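PDB 3SK7: protein SeqA from Vibrio cholerae, which binds pairs of hemimethylated GATC sites in the replication origin and so blocks re-initiation, keeping replication to one round per chromosome per cell cycle. Local coordinates for residues Thr88-Met99 and Ile108-Ile116. Numbering follows the deposited sequence. Where two conformers were deposited one is given.
Sequences TSRKQQMVEQVM and IIEKVTHSI
Ile116 meets Val95 at one end of this seam and Met99 meets Ile109 at the other, where the last two helices of the SeqA C-terminal domain pack as a near-antiparallel helical hairpin. The axes of 88-99 and 108-114 come within 9.3 Å at an angle of 150°, and the short link between them lies at the Met99 end. Ile116, the chain terminus, buries the most surface. With its CG1 anti to the carbonyl carbon (chi1 -58°), it sends CD1 against helix 88-99, 3.9 Å from Val95 CG2, while its CG2 branch runs alongside Thr88 CG2. Its carboxylate is tied down too, OXT forming a salt bridge with Arg26 of helix 23-37, which touches both partners, Phe27 meeting Val95 and Ile30 meeting Ile116.

At the other end, Met99 and Ile109 lie alongside each other, pointing opposite ways, with Met99 CB 3.8 Å from Ile109 CG1. The bend at chi3 (72°) brings Met99 CE back to 4.0 Å from Ile109 CG1, and SD rests against Val112 CG1. Between these ends the backbones draw closest at Gln92 and Thr113, whose CA atoms are 5.0 Å apart; the methyl CG2 of Thr113 faces Val95 CG1. Gln92, its chain extended beyond CG, reaches the carbonyl of Thr113. There Thr113 O takes two donors from opposite faces of its carbonyl plane: Ile116 N on one, and on the other Gln92 NE2, at 3.0 Å and well above that plane.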
ATOM      1  N   THR A  88      -7.881  -9.387  -3.976  1.00 12.20           N
ATOM      2  CA  THR A  88      -7.822  -8.711  -2.691  1.00 10.77           C
ATOM      3  C   THR A  88      -6.900  -9.438  -1.738  1.00 11.36           C
ATOM      4  O   THR A  88      -6.183  -8.811  -0.961  1.00 11.02           O
ATOM      5  CB  THR A  88      -9.221  -8.564  -2.103  1.00 13.85           C
ATOM      6  OG1 THR A  88      -9.954  -7.653  -2.931  1.00 19.74           O
ATOM      7  CG2 THR A  88      -9.154  -7.999  -0.700  1.00 18.41           C
ATOM      8  N   SER A  89      -6.870 -10.760  -1.797  1.00 12.10           N
ATOM      9  CA  SER A  89      -5.954 -11.507  -0.935  0.55 12.16           C
ATOM     10  C   SER A  89      -4.503 -11.109  -1.169  1.00  9.67           C
ATOM     11  O   SER A  89      -3.713 -10.917  -0.218  1.00 11.54           O
ATOM     12  CB  SER A  89      -6.134 -13.004  -1.144  0.55 14.91           C
ATOM     13  OG  SER A  89      -7.413 -13.398  -0.695  0.55 23.30           O
ATOM     14  N   ARG A  90      -4.137 -10.971  -2.431  1.00  9.26           N
ATOM     15  CA  ARG A  90      -2.774 -10.596  -2.780  1.00 10.33           C
ATOM     16  C   ARG A  90      -2.485  -9.148  -2.340  1.00  9.91           C
ATOM     17  O   ARG A  90      -1.396  -8.839  -1.827  1.00 10.18           O
ATOM     18  CB  ARG A  90      -2.580 -10.743  -4.277  1.00 13.93           C
ATOM     19  CG  ARG A  90      -1.260 -10.228  -4.761  1.00 18.56           C
ATOM     20  CD  ARG A  90      -0.103 -10.904  -4.075  1.00 30.39           C
ATOM     21  NE  ARG A  90      -0.192 -12.352  -4.192  1.00 34.31           N
ATOM     22  CZ  ARG A  90       0.603 -13.200  -3.556  1.00 42.57           C
ATOM     23  NH1 ARG A  90       0.433 -14.507  -3.723  1.00 42.28           N
ATOM     24  NH2 ARG A  90       1.559 -12.731  -2.755  1.00 47.82           N
ATOM     25  N   LYS A  91      -3.463  -8.266  -2.525  1.00  8.64           N
ATOM     26  CA  LYS A  91      -3.313  -6.882  -2.063  1.00  8.68           C
ATOM     27  C   LYS A  91      -3.058  -6.850  -0.538  1.00  9.61           C
ATOM     28  O   LYS A  91      -2.221  -6.070  -0.035  1.00  8.11           O
ATOM     29  CB  LYS A  91      -4.555  -6.062  -2.392  1.00  8.25           C
ATOM     30  CG  LYS A  91      -4.667  -5.680  -3.858  1.00  8.95           C
ATOM     31  CD  LYS A  91      -5.967  -4.930  -4.101  1.00 10.84           C
ATOM     32  CE  LYS A  91      -6.141  -4.538  -5.574  1.00 12.54           C
ATOM     33  NZ  LYS A  91      -6.290  -5.730  -6.504  1.00 12.95           N
ATOM     34  N   GLN A  92      -3.789  -7.688   0.196  1.00  7.02           N
ATOM     35  CA  GLN A  92      -3.604  -7.771   1.646  1.00  7.24           C
ATOM     36  C   GLN A  92      -2.182  -8.207   1.974  1.00  8.07           C
ATOM     37  O   GLN A  92      -1.522  -7.643   2.863  1.00  9.70           O
ATOM     38  CB  GLN A  92      -4.637  -8.740   2.244  1.00  9.96           C
ATOM     39  CG  GLN A  92      -6.058  -8.207   2.230  1.00 12.06           C
ATOM     40  CD  GLN A  92      -7.083  -9.244   2.589  1.00 16.09           C
ATOM     41  OE1 GLN A  92      -6.920 -10.437   2.336  1.00 19.16           O
ATOM     42  NE2 GLN A  92      -8.175  -8.785   3.139  1.00 23.21           N
ATOM     43  N   GLN A  93      -1.699  -9.225   1.267  1.00  9.28           N
ATOM     44  CA  GLN A  93      -0.349  -9.719   1.526  1.00  9.24           C
ATOM     45  C   GLN A  93       0.717  -8.685   1.237  1.00  8.40           C
ATOM     46  O   GLN A  93       1.720  -8.597   1.933  1.00  9.79           O
ATOM     47  CB  GLN A  93      -0.075 -10.967   0.668  1.00 14.05           C
ATOM     48  CG  GLN A  93      -0.926 -12.154   1.067  1.00 22.49           C
ATOM     49  CD  GLN A  93      -0.680 -13.389   0.202  1.00 32.68           C
ATOM     50  OE1 GLN A  93      -0.224 -13.279  -0.932  1.00 37.13           O
ATOM     51  NE2 GLN A  93      -0.967 -14.568   0.748  1.00 37.96           N
ATOM     52  N   MET A  94       0.509  -7.912   0.189  1.00  7.65           N
ATOM     53  CA  MET A  94       1.460  -6.861  -0.179  1.00  9.79           C
ATOM     54  C   MET A  94       1.528  -5.782   0.902  1.00  6.19           C
ATOM     55  O   MET A  94       2.616  -5.326   1.290  1.00  8.64           O
ATOM     56  CB  MET A  94       1.058  -6.241  -1.508  1.00 12.29           C
ATOM     57  CG  MET A  94       1.105  -7.238  -2.663  1.00 14.15           C
ATOM     58  SD  MET A  94       0.261  -6.712  -4.172  1.00 19.44           S
ATOM     59  CE  MET A  94       1.312  -5.330  -4.522  1.00 11.71           C
ATOM     60  N   VAL A  95       0.354  -5.366   1.376  1.00  6.51           N
ATOM     61  CA  VAL A  95       0.310  -4.349   2.419  1.00  6.13           C
ATOM     62  C   VAL A  95       0.930  -4.872   3.731  1.00  6.91           C
ATOM     63  O   VAL A  95       1.655  -4.157   4.419  1.00  7.87           O
ATOM     64  CB  VAL A  95      -1.127  -3.864   2.661  1.00  7.03           C
ATOM     65  CG1 VAL A  95      -1.228  -3.085   3.958  1.00  7.57           C
ATOM     66  CG2 VAL A  95      -1.609  -3.010   1.512  1.00  9.24           C
ATOM     67  N   GLU A  96       0.649  -6.123   4.057  1.00  6.47           N
ATOM     68  CA  GLU A  96       1.258  -6.710   5.228  1.00  7.68           C
ATOM     69  C   GLU A  96       2.783  -6.714   5.133  1.00  8.86           C
ATOM     70  O   GLU A  96       3.462  -6.337   6.080  1.00 10.03           O
ATOM     71  CB  GLU A  96       0.760  -8.149   5.421  1.00 10.85           C
ATOM     72  CG  GLU A  96       1.451  -8.880   6.563  1.00 13.47           C
ATOM     73  CD  GLU A  96       1.018 -10.311   6.703  1.00 21.11           C
ATOM     74  OE1 GLU A  96       0.577 -10.943   5.702  1.00 26.39           O
ATOM     75  OE2 GLU A  96       1.149 -10.812   7.828  1.00 29.36           O
ATOM     76  N   GLN A  97       3.314  -7.147   3.993  1.00  8.13           N
ATOM     77  CA  GLN A  97       4.757  -7.195   3.802  0.61 10.76           C
ATOM     78  C   GLN A  97       5.378  -5.824   4.015  1.00  9.31           C
ATOM     79  O   GLN A  97       6.420  -5.660   4.734  1.00 10.90           O
ATOM     80  CB  GLN A  97       5.101  -7.701   2.398  0.61 15.19           C
ATOM     81  CG  GLN A  97       4.870  -9.190   2.212  0.61 22.94           C
ATOM     82  CD  GLN A  97       4.843  -9.640   0.756  0.61 30.37           C
ATOM     83  OE1 GLN A  97       5.313  -8.942  -0.148  0.61 39.39           O
ATOM     84  NE2 GLN A  97       4.284 -10.826   0.528  0.61 29.80           N
ATOM     85  N   VAL A  98       4.757  -4.813   3.418  1.00  6.11           N
ATOM     86  CA  VAL A  98       5.255  -3.462   3.568  1.00  6.79           C
ATOM     87  C   VAL A  98       5.201  -2.992   5.035  1.00  7.35           C
ATOM     88  O   VAL A  98       6.179  -2.435   5.569  1.00  7.48           O
ATOM     89  CB  VAL A  98       4.459  -2.496   2.680  1.00  7.54           C
ATOM     90  CG1 VAL A  98       4.761  -1.047   3.013  1.00  8.52           C
ATOM     91  CG2 VAL A  98       4.747  -2.757   1.194  1.00  8.94           C
ATOM     92  N   MET A  99       4.058  -3.200   5.678  1.00  5.34           N
ATOM     93  CA  MET A  99       3.871  -2.693   7.021  1.00  5.88           C
ATOM     94  C   MET A  99       4.753  -3.430   8.021  1.00  8.29           C
ATOM     95  O   MET A  99       5.260  -2.825   8.959  1.00  7.57           O
ATOM     96  CB  MET A  99       2.405  -2.788   7.442  1.00  6.11           C
ATOM     97  CG  MET A  99       1.517  -1.776   6.754  1.00  7.07           C
ATOM     98  SD  MET A  99      -0.167  -1.694   7.392  1.00  7.40           S
ATOM     99  CE  MET A  99       0.143  -0.907   8.941  1.00  8.37           C
ATOM    100  N   ILE A 108      -2.397  -3.593  14.373  1.00  8.33           N
ATOM    101  CA  ILE A 108      -2.870  -2.599  13.418  1.00  7.26           C
ATOM    102  C   ILE A 108      -2.768  -3.143  11.986  1.00  9.67           C
ATOM    103  O   ILE A 108      -3.594  -2.822  11.146  1.00  8.58           O
ATOM    104  CB  ILE A 108      -2.093  -1.257  13.527  1.00  9.85           C
ATOM    105  CG1 ILE A 108      -2.749  -0.170  12.679  1.00  9.80           C
ATOM    106  CG2 ILE A 108      -0.635  -1.417  13.106  1.00  9.15           C
ATOM    107  CD1 ILE A 108      -4.238   0.071  13.016  1.00 11.08           C
ATOM    108  N   ILE A 109      -1.786  -4.003  11.728  1.00  4.92           N
ATOM    109  CA  ILE A 109      -1.630  -4.553  10.389  1.00  6.48           C
ATOM    110  C   ILE A 109      -2.847  -5.413  10.028  1.00  8.28           C
ATOM    111  O   ILE A 109      -3.376  -5.346   8.923  1.00  7.44           O
ATOM    112  CB  ILE A 109      -0.337  -5.391  10.256  1.00  7.11           C
ATOM    113  CG1 ILE A 109       0.892  -4.521  10.482  1.00  7.52           C
ATOM    114  CG2 ILE A 109      -0.296  -6.028   8.907  1.00  8.10           C
ATOM    115  CD1 ILE A 109       2.195  -5.265  10.342  1.00  8.34           C
ATOM    116  N   GLU A 110      -3.290  -6.232  10.968  1.00  6.72           N
ATOM    117  CA  GLU A 110      -4.485  -7.038  10.764  1.00  8.84           C
ATOM    118  C   GLU A 110      -5.702  -6.157  10.488  1.00  7.45           C
ATOM    119  O   GLU A 110      -6.484  -6.452   9.571  1.00  9.02           O
ATOM    120  CB  GLU A 110      -4.745  -7.924  11.992  1.00 11.91           C
ATOM    121  CG  GLU A 110      -5.978  -8.837  11.841  1.00 21.46           C
ATOM    122  CD  GLU A 110      -6.383  -9.555  13.118  1.00 33.14           C
ATOM    123  OE1 GLU A 110      -5.875  -9.177  14.200  1.00 37.04           O
ATOM    124  OE2 GLU A 110      -7.220 -10.491  13.031  1.00 37.96           O
ATOM    125  N   LYS A 111      -5.872  -5.082  11.263  1.00  8.69           N
ATOM    126  CA  LYS A 111      -7.022  -4.208  10.992  1.00  7.36           C
ATOM    127  C   LYS A 111      -6.950  -3.543   9.628  1.00  6.49           C
ATOM    128  O   LYS A 111      -7.957  -3.431   8.926  1.00  8.29           O
ATOM    129  CB  LYS A 111      -7.188  -3.162  12.088  1.00  8.24           C
ATOM    130  CG  LYS A 111      -7.330  -3.795  13.478  1.00 10.60           C
ATOM    131  CD  LYS A 111      -7.355  -2.775  14.554  1.00 14.00           C
ATOM    132  CE  LYS A 111      -7.341  -3.450  15.918  1.00 18.90           C
ATOM    133  NZ  LYS A 111      -8.494  -4.380  16.114  1.00 29.08           N
ATOM    134  N   VAL A 112      -5.757  -3.105   9.244  1.00  6.40           N
ATOM    135  CA  VAL A 112      -5.600  -2.415   7.972  1.00  5.93           C
ATOM    136  C   VAL A 112      -5.831  -3.376   6.789  1.00  9.11           C
ATOM    137  O   VAL A 112      -6.569  -3.051   5.845  1.00  7.41           O
ATOM    138  CB  VAL A 112      -4.204  -1.762   7.875  1.00  7.12           C
ATOM    139  CG1 VAL A 112      -3.917  -1.256   6.476  1.00  7.08           C
ATOM    140  CG2 VAL A 112      -4.077  -0.603   8.846  1.00  8.50           C
ATOM    141  N   THR A 113      -5.226  -4.557   6.841  1.00  7.30           N
ATOM    142  CA  THR A 113      -5.408  -5.504   5.753  1.00  7.71           C
ATOM    143  C   THR A 113      -6.845  -6.037   5.678  1.00  7.84           C
ATOM    144  O   THR A 113      -7.383  -6.223   4.576  1.00  8.80           O
ATOM    145  CB  THR A 113      -4.407  -6.685   5.842  1.00  9.97           C
ATOM    146  OG1 THR A 113      -4.573  -7.391   7.074  1.00 10.65           O
ATOM    147  CG2 THR A 113      -2.993  -6.212   5.698  1.00 10.89           C
ATOM    148  N   HIS A 114      -7.479  -6.255   6.827  1.00  7.43           N
ATOM    149  CA  HIS A 114      -8.880  -6.687   6.803  0.53  8.97           C
ATOM    150  C   HIS A 114      -9.807  -5.671   6.167  1.00  9.83           C
ATOM    151  O   HIS A 114     -10.880  -6.035   5.687  1.00 14.96           O
ATOM    152  CB  HIS A 114      -9.357  -7.021   8.218  0.53 13.67           C
ATOM    153  CG  HIS A 114      -8.840  -8.327   8.727  0.53 21.07           C
ATOM    154  ND1 HIS A 114      -9.349  -8.940   9.856  0.53 26.70           N
ATOM    155  CD2 HIS A 114      -7.863  -9.146   8.271  0.53 26.67           C
ATOM    156  CE1 HIS A 114      -8.711 -10.071  10.068  0.53 23.52           C
ATOM    157  NE2 HIS A 114      -7.801 -10.224   9.115  0.53 22.97           N
ATOM    158  N   SER A 115      -9.387  -4.409   6.118  1.00  8.61           N
ATOM    159  CA  SER A 115     -10.232  -3.336   5.609  1.00  9.30           C
ATOM    160  C   SER A 115     -10.231  -3.233   4.093  1.00 12.33           C
ATOM    161  O   SER A 115     -11.067  -2.521   3.512  1.00 13.59           O
ATOM    162  CB  SER A 115      -9.793  -1.994   6.185  1.00 10.71           C
ATOM    163  OG  SER A 115      -8.630  -1.523   5.510  1.00 14.18           O
ATOM    164  N   ILE A 116      -9.292  -3.916   3.462  1.00 12.04           N
ATOM    165  CA  ILE A 116      -9.176  -3.916   2.011  1.00 13.18           C
ATOM    166  C   ILE A 116     -10.250  -4.826   1.433  1.00 23.78           C
ATOM    167  O   ILE A 116     -10.448  -5.975   1.859  1.00 32.30           O
ATOM    168  CB  ILE A 116      -7.803  -4.383   1.532  1.00 11.79           C
ATOM    169  CG1 ILE A 116      -6.709  -3.503   2.126  1.00 13.35           C
ATOM    170  CG2 ILE A 116      -7.730  -4.369  -0.013  1.00 15.52           C
ATOM    171  CD1 ILE A 116      -5.310  -4.021   1.888  1.00 13.63           C
ATOM    172  OXT ILE A 116     -10.946  -4.403   0.507  1.00 31.65           O
TER